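PDB 4P8B: TRAP-type transporter, periplasmic component from Cupriavidus necator, which binds (S)-2-acetolactate and, as the periplasmic solute-binding component of a TRAP transporter, probably delivers it to the membrane permease. Local coordinates for residues 32-38 and 66-72; 79-84 and 100-105; 93-99 and 242-248. All coordinates share one frame; numbering follows the deposited sequence.

Contact 1 of 3, residues 32-38 and 66-72. With X2X ((2S)-2-hydroxy-2-methyl-3-oxobutanoic acid), chain D.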
loop_
_atom_site.group_PDB
_atom_site.type_symbol
_atom_site.label_atom_id
_atom_site.label_comp_id
_atom_site.label_asym_id
_atom_site.label_seq_id
_atom_site.Cartn_x
_atom_site.Cartn_y
_atom_site.Cartn_z
ATOM N N GLU A 32 -10.804 3.637 25.461
ATOM C CA GLU A 32 -10.592 2.865 24.237
ATOM C C GLU A 32 -10.027 3.797 23.204
ATOM O O GLU A 32 -10.489 4.929 23.070
ATOM C CB GLU A 32 -11.913 2.267 23.760
ATOM C CG GLU A 32 -11.824 1.357 22.552
ATOM C CD GLU A 32 -13.113 0.575 22.368
ATOM O OE1 GLU A 32 -14.077 1.141 21.811
ATOM O OE2 GLU A 32 -13.174 -0.591 22.824
ATOM N N TYR A 33 -8.999 3.333 22.492
ATOM C CA TYR A 33 -8.427 4.086 21.390
ATOM C C TYR A 33 -8.834 3.412 20.101
ATOM O O TYR A 33 -9.034 2.214 20.079
ATOM C CB TYR A 33 -6.904 4.153 21.505
ATOM C CG TYR A 33 -6.457 5.015 22.665
ATOM C CD1 TYR A 33 -6.328 4.484 23.940
ATOM C CD2 TYR A 33 -6.204 6.362 22.484
ATOM C CE1 TYR A 33 -5.940 5.276 25.015
ATOM C CE2 TYR A 33 -5.825 7.170 23.565
ATOM C CZ TYR A 33 -5.689 6.605 24.808
ATOM O OH TYR A 33 -5.324 7.385 25.898
ATOM N N LYS A 34 -8.985 4.211 19.066
ATOM C CA LYS A 34 -9.497 3.705 17.806
ATOM C C LYS A 34 -8.376 3.604 16.766
ATOM O O LYS A 34 -7.744 4.601 16.446
ATOM C CB LYS A 34 -10.594 4.647 17.309
ATOM C CG LYS A 34 -11.658 4.938 18.324
ATOM C CD LYS A 34 -12.738 5.789 17.705
ATOM C CE LYS A 34 -13.812 6.112 18.723
ATOM N NZ LYS A 34 -14.631 7.260 18.262
HETATM N N MSE A 35 -8.174 2.405 16.205
HETATM C CA MSE A 35 -7.186 2.193 15.142
HETATM C C MSE A 35 -7.886 1.952 13.806
HETATM O O MSE A 35 -8.677 1.009 13.643
HETATM C CB MSE A 35 -6.302 0.997 15.438
HETATM C CG MSE A 35 -5.185 0.868 14.388
HETATM SE SE MSE A 35 -4.241 -0.840 14.445
HETATM C CE MSE A 35 -3.580 -0.763 16.277
ATOM N N SER A 36 -7.603 2.802 12.834
ATOM C CA SER A 36 -8.192 2.656 11.521
ATOM C C SER A 36 -7.361 1.718 10.643
ATOM O O SER A 36 -6.119 1.811 10.629
ATOM C CB SER A 36 -8.304 4.026 10.850
ATOM O OG SER A 36 -8.979 3.875 9.611
ATOM N N LEU A 37 -8.041 0.832 9.900
ATOM C CA LEU A 37 -7.416 -0.077 8.930
ATOM C C LEU A 37 -8.345 -0.185 7.738
ATOM O O LEU A 37 -9.541 -0.419 7.937
ATOM C CB LEU A 37 -7.309 -1.484 9.516
ATOM C CG LEU A 37 -6.472 -1.624 10.779
ATOM C CD1 LEU A 37 -6.694 -2.999 11.402
ATOM C CD2 LEU A 37 -5.005 -1.373 10.513
ATOM N N VAL A 38 -7.819 -0.111 6.514
ATOM C CA VAL A 38 -8.658 -0.424 5.361
ATOM C C VAL A 38 -8.969 -1.913 5.351
ATOM O O VAL A 38 -10.121 -2.295 5.189
ATOM C CB VAL A 38 -7.981 -0.048 4.037
ATOM C CG1 VAL A 38 -8.823 -0.493 2.859
ATOM C CG2 VAL A 38 -7.781 1.434 3.954
ATOM N N ILE A 66 -6.865 -0.786 22.627
ATOM C CA ILE A 66 -7.117 -0.302 21.280
ATOM C C ILE A 66 -8.107 -1.195 20.537
ATOM O O ILE A 66 -7.960 -2.412 20.521
ATOM C CB ILE A 66 -5.818 -0.261 20.479
ATOM C CG1 ILE A 66 -4.777 0.634 21.158
ATOM C CG2 ILE A 66 -6.086 0.228 19.043
ATOM C CD1 ILE A 66 -3.339 0.301 20.735
ATOM N N LYS A 67 -9.120 -0.570 19.948
ATOM C CA LYS A 67 -10.098 -1.281 19.152
ATOM C C LYS A 67 -9.795 -1.041 17.675
ATOM O O LYS A 67 -9.544 0.095 17.264
ATOM C CB LYS A 67 -11.507 -0.800 19.486
ATOM C CG LYS A 67 -12.585 -1.425 18.599
ATOM C CD LYS A 67 -13.997 -1.102 19.079
ATOM C CE LYS A 67 -14.336 -1.837 20.366
ATOM N NZ LYS A 67 -14.614 -3.280 20.136
ATOM N N LEU A 68 -9.857 -2.118 16.891
ATOM C CA LEU A 68 -9.660 -2.056 15.445
ATOM C C LEU A 68 -10.961 -1.684 14.731
ATOM O O LEU A 68 -12.035 -2.175 15.065
ATOM C CB LEU A 68 -9.151 -3.398 14.918
ATOM C CG LEU A 68 -7.639 -3.650 14.922
ATOM C CD1 LEU A 68 -6.939 -3.244 16.195
ATOM C CD2 LEU A 68 -7.410 -5.145 14.606
ATOM N N TYR A 69 -10.843 -0.788 13.761
ATOM C CA TYR A 69 -11.952 -0.381 12.912
ATOM C C TYR A 69 -11.579 -0.659 11.459
ATOM O O TYR A 69 -11.135 0.229 10.729
ATOM C CB TYR A 69 -12.258 1.104 13.112
ATOM C CG TYR A 69 -12.950 1.411 14.425
ATOM C CD1 TYR A 69 -12.226 1.522 15.613
ATOM C CD2 TYR A 69 -14.332 1.584 14.483
ATOM C CE1 TYR A 69 -12.859 1.820 16.813
ATOM C CE2 TYR A 69 -14.971 1.882 15.676
ATOM C CZ TYR A 69 -14.234 1.982 16.821
ATOM O OH TYR A 69 -14.900 2.269 17.998
ATOM N N PRO A 70 -11.753 -1.912 11.024
ATOM C CA PRO A 70 -11.450 -2.258 9.633
ATOM C C PRO A 70 -12.482 -1.704 8.660
ATOM O O PRO A 70 -13.561 -1.238 9.044
ATOM C CB PRO A 70 -11.449 -3.782 9.653
ATOM C CG PRO A 70 -12.401 -4.145 10.755
ATOM C CD PRO A 70 -12.230 -3.071 11.800
ATOM N N GLY A 71 -12.164 -1.802 7.388
ATOM C CA GLY A 71 -12.993 -1.235 6.353
ATOM C C GLY A 71 -12.968 0.274 6.269
ATOM O O GLY A 71 -13.765 0.874 5.561
ATOM N N THR A 72 -12.067 0.909 7.016
ATOM C CA THR A 72 -12.016 2.367 7.099
ATOM C C THR A 72 -13.374 2.949 7.499
ATOM O O THR A 72 -13.759 4.029 7.087
ATOM C CB THR A 72 -11.443 3.062 5.803
ATOM O OG1 THR A 72 -11.255 2.131 4.741
ATOM C CG2 THR A 72 -10.100 3.650 6.081
HETATM O OAD X2X D . -7.716 -0.043 -1.999
HETATM C CAH X2X D . -6.781 -0.888 -2.178
HETATM O OAE X2X D . -6.576 -1.416 -3.311
HETATM C CAI X2X D . -5.885 -1.269 -1.045
HETATM C CAB X2X D . -6.696 -2.068 -0.048
HETATM O OAF X2X D . -4.725 -1.900 -1.506
HETATM C CAG X2X D . -5.442 0.027 -0.446
HETATM O OAC X2X D . -5.994 0.466 0.563
HETATM C CAA X2X D . -4.348 0.810 -1.090
HETATM O O HOH W 1 -11.599 2.998 10.288
#
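Tyr69 lays its ring against the aliphatic chain of Lys34, which is extended from CG onward and crosses it at a slant, with Tyr69 CE1 3.7 Å from Lys34 CB. Both stand on the face of the sheet that also carries Lys67 and Ser36. At the start of the strands Glu32 reaches over Lys67: its carboxylate lies on the methylenes, while Lys67 bends at its last two torsions (chi3 -71°, chi4 -75°) and carries NZ off to 4.1 Å from Glu32 OE2, too far for a salt bridge. The other face carries Tyr33, Met35, Ile66 and Leu68; Met35 and Leu68 pack on helix 44-59. Selenomethionine Met35 runs alongside Leu68, pointing the same way, with SE 4.0 Å from Leu68 CD1; its CB meets Ile66 CG2, and Leu37 CD1 packs obliquely on Leu68 CG at 3.7 Å. Trp52 and Ala53 of the helix close over Met35.

Parallel backbone pairing joins the two strands. Lys67 N gives to Tyr33 O, Met35 N to Lys67 O, and Tyr69 N to Met35 O at 2.8 Å. Farther on, Leu37 N approaches Tyr69 O from above the carbonyl plane at 3.3 Å, where a water also donates to Tyr69 O and to Ser36 OG; that hydroxyl is bonded to Glu82 as well. Beyond the strands Thr72 N donates to Leu37 O, and Val38 CG2 lies beside Thr72 OG1 at 3.6 Å, while Val38 CG1 faces the ligand. Strand 33-36, helix 44-59 and strand 66-69 thus form a beta-alpha-beta unit, the classic building block of periplasmic binding proteins, whose first strand runs out into a loop at the acetolactate pocket.

Contact 2 of 3, residues 79-84 and 100-105. With X2X ((2S)-2-hydroxy-2-methyl-3-oxobutanoic acid), chain D.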
loop_
_atom_site.group_PDB
_atom_site.type_symbol
_atom_site.label_atom_id
_atom_site.label_comp_id
_atom_site.label_asym_id
_atom_site.label_seq_id
_atom_site.Cartn_x
_atom_site.Cartn_y
_atom_site.Cartn_z
ATOM N N GLN A 79 -11.258 5.950 2.122
ATOM C CA GLN A 79 -9.889 5.782 2.575
ATOM C C GLN A 79 -8.973 6.917 2.148
ATOM O O GLN A 79 -7.922 7.142 2.770
ATOM C CB GLN A 79 -9.356 4.432 2.083
ATOM C CG GLN A 79 -9.242 4.312 0.554
ATOM C CD GLN A 79 -9.260 2.893 0.089
ATOM O OE1 GLN A 79 -10.251 2.217 0.249
ATOM N NE2 GLN A 79 -8.165 2.441 -0.492
ATOM N N THR A 80 -9.373 7.657 1.124
ATOM C CA THR A 80 -8.523 8.732 0.636
ATOM C C THR A 80 -8.724 10.018 1.415
ATOM O O THR A 80 -8.136 11.037 1.058
ATOM C CB THR A 80 -8.658 8.982 -0.886
ATOM O OG1 THR A 80 -10.025 9.207 -1.243
ATOM C CG2 THR A 80 -8.121 7.796 -1.691
ATOM N N ARG A 81 -9.487 9.979 2.507
ATOM C CA ARG A 81 -9.434 11.065 3.471
ATOM C C ARG A 81 -9.179 10.559 4.888
ATOM O O ARG A 81 -9.424 11.266 5.864
ATOM C CB ARG A 81 -10.694 11.923 3.422
ATOM C CG ARG A 81 -11.968 11.178 3.772
ATOM C CD ARG A 81 -13.163 12.117 3.653
ATOM N NE ARG A 81 -14.429 11.425 3.859
ATOM C CZ ARG A 81 -14.990 11.212 5.041
ATOM N NH1 ARG A 81 -14.430 11.665 6.153
ATOM N NH2 ARG A 81 -16.160 10.572 5.111
ATOM N N GLU A 82 -8.665 9.345 5.002
ATOM C CA GLU A 82 -8.238 8.808 6.281
ATOM C C GLU A 82 -7.154 9.680 6.942
ATOM O O GLU A 82 -7.192 9.897 8.155
ATOM C CB GLU A 82 -7.705 7.388 6.097
ATOM C CG GLU A 82 -7.446 6.649 7.396
ATOM C CD GLU A 82 -6.681 5.334 7.213
ATOM O OE1 GLU A 82 -5.662 5.334 6.480
ATOM O OE2 GLU A 82 -7.074 4.297 7.765
ATOM N N PHE A 83 -6.195 10.194 6.165
ATOM C CA PHE A 83 -5.112 10.967 6.761
ATOM C C PHE A 83 -5.668 12.181 7.490
ATOM O O PHE A 83 -5.233 12.507 8.602
ATOM C CB PHE A 83 -4.094 11.417 5.712
ATOM C CG PHE A 83 -2.881 12.062 6.303
ATOM C CD1 PHE A 83 -1.877 11.273 6.829
ATOM C CD2 PHE A 83 -2.751 13.442 6.366
ATOM C CE1 PHE A 83 -0.759 11.816 7.372
ATOM C CE2 PHE A 83 -1.614 14.010 6.923
ATOM C CZ PHE A 83 -0.623 13.191 7.441
ATOM N N SER A 84 -6.601 12.887 6.860
ATOM C CA SER A 84 -7.166 14.074 7.497
ATOM C C SER A 84 -7.875 13.716 8.806
ATOM O O SER A 84 -7.796 14.444 9.792
ATOM C CB SER A 84 -8.128 14.781 6.548
ATOM O OG SER A 84 -7.510 15.015 5.296
ATOM N N ASN A 100 -3.145 5.817 0.072
ATOM C CA ASN A 100 -4.364 6.447 0.558
ATOM C C ASN A 100 -4.128 7.820 1.146
ATOM O O ASN A 100 -5.037 8.653 1.150
ATOM C CB ASN A 100 -5.030 5.554 1.589
ATOM C CG ASN A 100 -5.549 4.274 0.988
ATOM O OD1 ASN A 100 -5.860 4.209 -0.212
ATOM N ND2 ASN A 100 -5.557 3.220 1.776
ATOM N N TRP A 101 -2.905 8.065 1.598
ATOM C CA TRP A 101 -2.551 9.345 2.211
ATOM C C TRP A 101 -1.857 10.292 1.228
ATOM O O TRP A 101 -1.573 11.452 1.544
ATOM C CB TRP A 101 -1.643 9.128 3.422
ATOM C CG TRP A 101 -2.215 8.306 4.530
ATOM C CD1 TRP A 101 -3.529 7.899 4.714
ATOM C CD2 TRP A 101 -1.473 7.758 5.616
ATOM N NE1 TRP A 101 -3.621 7.140 5.861
ATOM C CE2 TRP A 101 -2.378 7.051 6.438
ATOM C CE3 TRP A 101 -0.129 7.828 5.993
ATOM C CZ2 TRP A 101 -1.963 6.389 7.583
ATOM C CZ3 TRP A 101 0.275 7.176 7.130
ATOM C CH2 TRP A 101 -0.644 6.461 7.919
ATOM N N SER A 102 -1.552 9.791 0.041
ATOM C CA SER A 102 -0.914 10.620 -0.970
ATOM C C SER A 102 -1.682 11.904 -1.316
ATOM O O SER A 102 -1.045 12.913 -1.564
ATOM C CB SER A 102 -0.669 9.802 -2.243
ATOM O OG SER A 102 0.353 8.853 -2.036
ATOM N N PRO A 103 -3.034 11.885 -1.323
ATOM C CA PRO A 103 -3.707 13.156 -1.645
ATOM C C PRO A 103 -3.364 14.294 -0.686
ATOM O O PRO A 103 -3.352 15.453 -1.111
ATOM C CB PRO A 103 -5.200 12.793 -1.574
ATOM C CG PRO A 103 -5.229 11.352 -1.869
ATOM C CD PRO A 103 -4.000 10.771 -1.238
ATOM N N GLN A 104 -3.048 13.970 0.566
ATOM C CA GLN A 104 -2.694 14.966 1.572
ATOM C C GLN A 104 -1.192 15.158 1.751
ATOM O O GLN A 104 -0.760 16.223 2.198
ATOM C CB GLN A 104 -3.280 14.587 2.929
ATOM C CG GLN A 104 -4.797 14.629 2.976
ATOM C CD GLN A 104 -5.433 13.359 2.440
ATOM O OE1 GLN A 104 -4.824 12.286 2.465
ATOM N NE2 GLN A 104 -6.659 13.479 1.934
ATOM N N VAL A 105 -0.407 14.132 1.437
ATOM C CA VAL A 105 1.036 14.168 1.650
ATOM C C VAL A 105 1.700 13.793 0.332
ATOM O O VAL A 105 1.879 12.608 0.035
ATOM C CB VAL A 105 1.468 13.197 2.756
ATOM C CG1 VAL A 105 2.963 13.396 3.084
ATOM C CG2 VAL A 105 0.602 13.388 4.008
HETATM O OAD X2X D . -7.716 -0.043 -1.999
HETATM C CAH X2X D . -6.781 -0.888 -2.178
HETATM O OAE X2X D . -6.576 -1.416 -3.311
HETATM C CAI X2X D . -5.885 -1.269 -1.045
HETATM C CAB X2X D . -6.696 -2.068 -0.048
HETATM O OAF X2X D . -4.725 -1.900 -1.506
HETATM C CAG X2X D . -5.442 0.027 -0.446
HETATM O OAC X2X D . -5.994 0.466 0.563
HETATM C CAA X2X D . -4.348 0.810 -1.090
HETATM O O HOH W 2 -4.837 3.496 4.611
HETATM O O HOH W 3 -6.140 10.020 3.324
HETATM O O HOH W 4 -8.855 15.471 3.099
#
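Thr80 and Asn100 come nearest, their CA atoms 4.7 Å apart, where segment 79-84 passes from a 3-10 segment into helix 82-88 and segment 100-105 leaves the weakly bonded helix 98-101 through residues that keep helical backbone angles. Thr80 CA-H points at Asn100 O. Gln79 NE2 donates to Asn100 OD1 at 2.9 Å, with the two amide planes almost perpendicular, and also to acetolactate OAD. Asn100 ND2 in turn donates to the ketone oxygen OAC at 3.0 Å. This amide pair is part of the acetolactate site of this family 7 solute-binding protein, and Trp199 N holds Gln79 OE1 from beyond the two segments.

Behind the pair, Trp101 NE1 donates to the anti side of Glu82 OE1 at 2.8 Å, somewhat out of the carboxylate plane, while Glu82 OE2 is taken by Ser36. Water joins Glu82 OE1 to Asn100 ND2, making the carboxylate a second-shell support. Phe83, CG anti to its backbone N (chi1 -173°), sets CB over the five-membered ring of Trp101 and receives Val105 CG2 over its own face, 3.8 Å from the centroid. Gln104 NE2 donates almost straight to Thr80 O.

Contact 3 of 3, residues 93-99 and 242-248. With X2X ((2S)-2-hydroxy-2-methyl-3-oxobutanoic acid), chain D.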
loop_
_atom_site.group_PDB
_atom_site.type_symbol
_atom_site.label_atom_id
_atom_site.label_comp_id
_atom_site.label_asym_id
_atom_site.label_seq_id
_atom_site.Cartn_x
_atom_site.Cartn_y
_atom_site.Cartn_z
HETATM N N MSE A 93 -5.197 6.349 15.835
HETATM C CA MSE A 93 -4.002 5.711 15.302
HETATM C C MSE A 93 -4.394 4.892 14.081
HETATM O O MSE A 93 -5.578 4.640 13.848
HETATM C CB MSE A 93 -3.296 4.834 16.344
HETATM C CG MSE A 93 -4.079 3.665 16.939
HETATM SE SE MSE A 93 -3.605 3.331 18.874
HETATM C CE MSE A 93 -1.805 2.723 18.598
ATOM N N ALA A 94 -3.428 4.472 13.282
ATOM C CA ALA A 94 -3.749 3.732 12.071
ATOM C C ALA A 94 -2.556 2.978 11.548
ATOM O O ALA A 94 -1.410 3.317 11.864
ATOM C CB ALA A 94 -4.251 4.692 11.008
ATOM N N VAL A 95 -2.828 1.942 10.773
ATOM C CA VAL A 95 -1.845 1.386 9.856
ATOM C C VAL A 95 -2.387 1.723 8.477
ATOM O O VAL A 95 -3.460 1.259 8.120
ATOM C CB VAL A 95 -1.639 -0.127 10.028
ATOM C CG1 VAL A 95 -0.560 -0.605 9.076
ATOM C CG2 VAL A 95 -1.282 -0.474 11.473
ATOM N N GLY A 96 -1.706 2.591 7.745
ATOM C CA GLY A 96 -2.194 3.061 6.467
ATOM C C GLY A 96 -1.282 2.741 5.311
ATOM O O GLY A 96 -0.084 2.563 5.471
ATOM N N SER A 97 -1.870 2.682 4.128
ATOM C CA SER A 97 -1.111 2.606 2.896
ATOM C C SER A 97 -0.704 3.996 2.436
ATOM O O SER A 97 -1.496 4.940 2.461
ATOM C CB SER A 97 -1.936 1.961 1.785
ATOM O OG SER A 97 -1.267 2.155 0.534
ATOM N N THR A 98 0.521 4.098 1.951
ATOM C CA THR A 98 1.006 5.346 1.388
ATOM C C THR A 98 0.120 5.864 0.246
ATOM O O THR A 98 0.050 7.079 0.032
ATOM C CB THR A 98 2.467 5.226 0.933
ATOM O OG1 THR A 98 2.583 4.174 -0.027
ATOM C CG2 THR A 98 3.383 4.929 2.124
ATOM N N ILE A 99 -0.541 4.962 -0.479
ATOM C CA ILE A 99 -1.399 5.387 -1.561
ATOM C C ILE A 99 -2.556 6.246 -1.033
ATOM O O ILE A 99 -2.904 7.285 -1.592
ATOM C CB ILE A 99 -1.952 4.174 -2.328
ATOM C CG1 ILE A 99 -0.822 3.502 -3.107
ATOM C CG2 ILE A 99 -3.061 4.627 -3.286
ATOM C CD1 ILE A 99 -1.236 2.190 -3.742
ATOM N N ASP A 242 3.124 -0.483 -2.485
ATOM C CA ASP A 242 2.775 0.395 -1.388
ATOM C C ASP A 242 3.225 -0.187 -0.058
ATOM O O ASP A 242 2.752 -1.272 0.345
ATOM C CB ASP A 242 1.274 0.826 -1.366
ATOM C CG ASP A 242 0.270 -0.318 -1.334
ATOM O OD1 ASP A 242 0.417 -1.317 -2.074
ATOM O OD2 ASP A 242 -0.764 -0.150 -0.629
ATOM N N PRO A 243 4.122 0.514 0.629
ATOM C CA PRO A 243 4.377 0.188 2.029
ATOM C C PRO A 243 3.232 0.655 2.881
ATOM O O PRO A 243 2.357 1.393 2.431
ATOM C CB PRO A 243 5.683 0.921 2.322
ATOM C CG PRO A 243 5.758 2.030 1.335
ATOM C CD PRO A 243 4.882 1.694 0.175
ATOM N N LEU A 244 3.258 0.218 4.133
ATOM C CA LEU A 244 2.339 0.701 5.145
ATOM C C LEU A 244 3.103 1.505 6.158
ATOM O O LEU A 244 4.291 1.282 6.351
ATOM C CB LEU A 244 1.640 -0.469 5.848
ATOM C CG LEU A 244 0.910 -1.477 4.976
ATOM C CD1 LEU A 244 0.397 -2.643 5.809
ATOM C CD2 LEU A 244 -0.209 -0.818 4.188
ATOM N N ILE A 245 2.412 2.414 6.844
ATOM C CA ILE A 245 3.000 3.172 7.938
ATOM C C ILE A 245 2.079 3.089 9.147
ATOM O O ILE A 245 0.859 3.269 9.047
ATOM C CB ILE A 245 3.245 4.651 7.561
ATOM C CG1 ILE A 245 4.054 4.731 6.259
ATOM C CG2 ILE A 245 3.962 5.383 8.689
ATOM C CD1 ILE A 245 4.268 6.160 5.763
ATOM N N PHE A 246 2.709 2.809 10.286
ATOM C CA PHE A 246 2.070 2.762 11.597
ATOM C C PHE A 246 2.154 4.177 12.178
ATOM O O PHE A 246 3.269 4.706 12.332
ATOM C CB PHE A 246 2.824 1.775 12.516
ATOM C CG PHE A 246 2.712 0.323 12.128
ATOM C CD1 PHE A 246 3.311 -0.157 10.988
ATOM C CD2 PHE A 246 2.023 -0.573 12.945
ATOM C CE1 PHE A 246 3.211 -1.473 10.654
ATOM C CE2 PHE A 246 1.922 -1.895 12.605
ATOM C CZ PHE A 246 2.504 -2.347 11.475
ATOM N N VAL A 247 1.024 4.792 12.523
ATOM C CA VAL A 247 1.019 6.184 12.973
ATOM C C VAL A 247 0.054 6.412 14.115
ATOM O O VAL A 247 -0.891 5.659 14.317
ATOM C CB VAL A 247 0.605 7.163 11.842
ATOM C CG1 VAL A 247 1.524 7.053 10.650
ATOM C CG2 VAL A 247 -0.848 6.931 11.429
ATOM N N VAL A 248 0.313 7.474 14.868
ATOM C CA VAL A 248 -0.550 7.893 15.970
ATOM C C VAL A 248 -0.811 9.378 15.794
ATOM O O VAL A 248 0.087 10.141 15.451
ATOM C CB VAL A 248 0.131 7.641 17.331
ATOM C CG1 VAL A 248 -0.779 8.088 18.489
ATOM C CG2 VAL A 248 0.479 6.198 17.492
HETATM O OAD X2X D . -7.716 -0.043 -1.999
HETATM C CAH X2X D . -6.781 -0.888 -2.178
HETATM O OAE X2X D . -6.576 -1.416 -3.311
HETATM C CAI X2X D . -5.885 -1.269 -1.045
HETATM C CAB X2X D . -6.696 -2.068 -0.048
HETATM O OAF X2X D . -4.725 -1.900 -1.506
HETATM C CAG X2X D . -5.442 0.027 -0.446
HETATM O OAC X2X D . -5.994 0.466 0.563
HETATM C CAA X2X D . -4.348 0.810 -1.090
#
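Ser97 has OG swung anti to its backbone N (chi1 168°), and Asp242 folds CG in between its own N and carbonyl carbon (chi1 57°); these two turns bring Ser97 OG and Asp242 OD2 to 2.6 Å. The hydroxyl donates to the anti lone pair of the carboxylate oxygen. Its other role is as N-cap of helix 98-101, accepting from Ile99 N at 3.1 Å, which engages it as donor and acceptor at once. Asn152 also donates to OD2 and Arg155 makes a salt bridge to OD1, so the buried carboxylate is gripped at both oxygens and is probably kept charged. The methyl carbon CAA of acetolactate lies 3.7 Å from Ser97 OG, in van der Waals contact. Close by, Ile99 CD1 packs crosswise on Asp242 CB.

Strand 93-97 runs up to this end and 242-248 leads away from it, antiparallel, through hydrogen-bonded pairs Ala94 with Val247 and Gly96 with Ile245. In the five-stranded sheet of this solute-binding protein, strand 241-249 is the one that turns antiparallel to the neighbouring parallel strands, entering after a long excursion of the chain. Past the pairs, Thr98 N makes a weak bond to Pro243 O, and Thr98 OG1 lies 3.4 Å from Pro243 CD.

On the face with Val95, Leu244 and Phe246, Val95 spreads its two methyls: CG1 rests on Leu244 CB at 3.9 Å, while CG2 sits over the Phe246 ring, 4.0 Å from the centroid. Trp52 of helix 44-59 meets that ring edge-to-face, and Ala268 and Ala271 of helix 258-279 touch it too.

How the contacts relate
Contacts 1 and 3 share one sheet, with strands 33-36 and 93-97 as neighbours: Ser36 N and Lys34 O probably bond to Met93. Contact 1 includes an edge strand and is only partly buried, with charged and aromatic side chains on one face, whereas contact 3 is buried throughout and mostly apolar apart from its polar end. Contact 2, also partly buried, joins the start of helix 82-88 to the end of helix 98-101 and the chain after it, combining side-chain amides, a carboxylate and waters with aromatic packing. It shares helix 98-101 with contact 3, where Trp101 packs on Gly96 and Val247, and meets contact 1 through Ser36 and Glu82. All three touch acetolactate, but contact 2 alone hydrogen-bonds it.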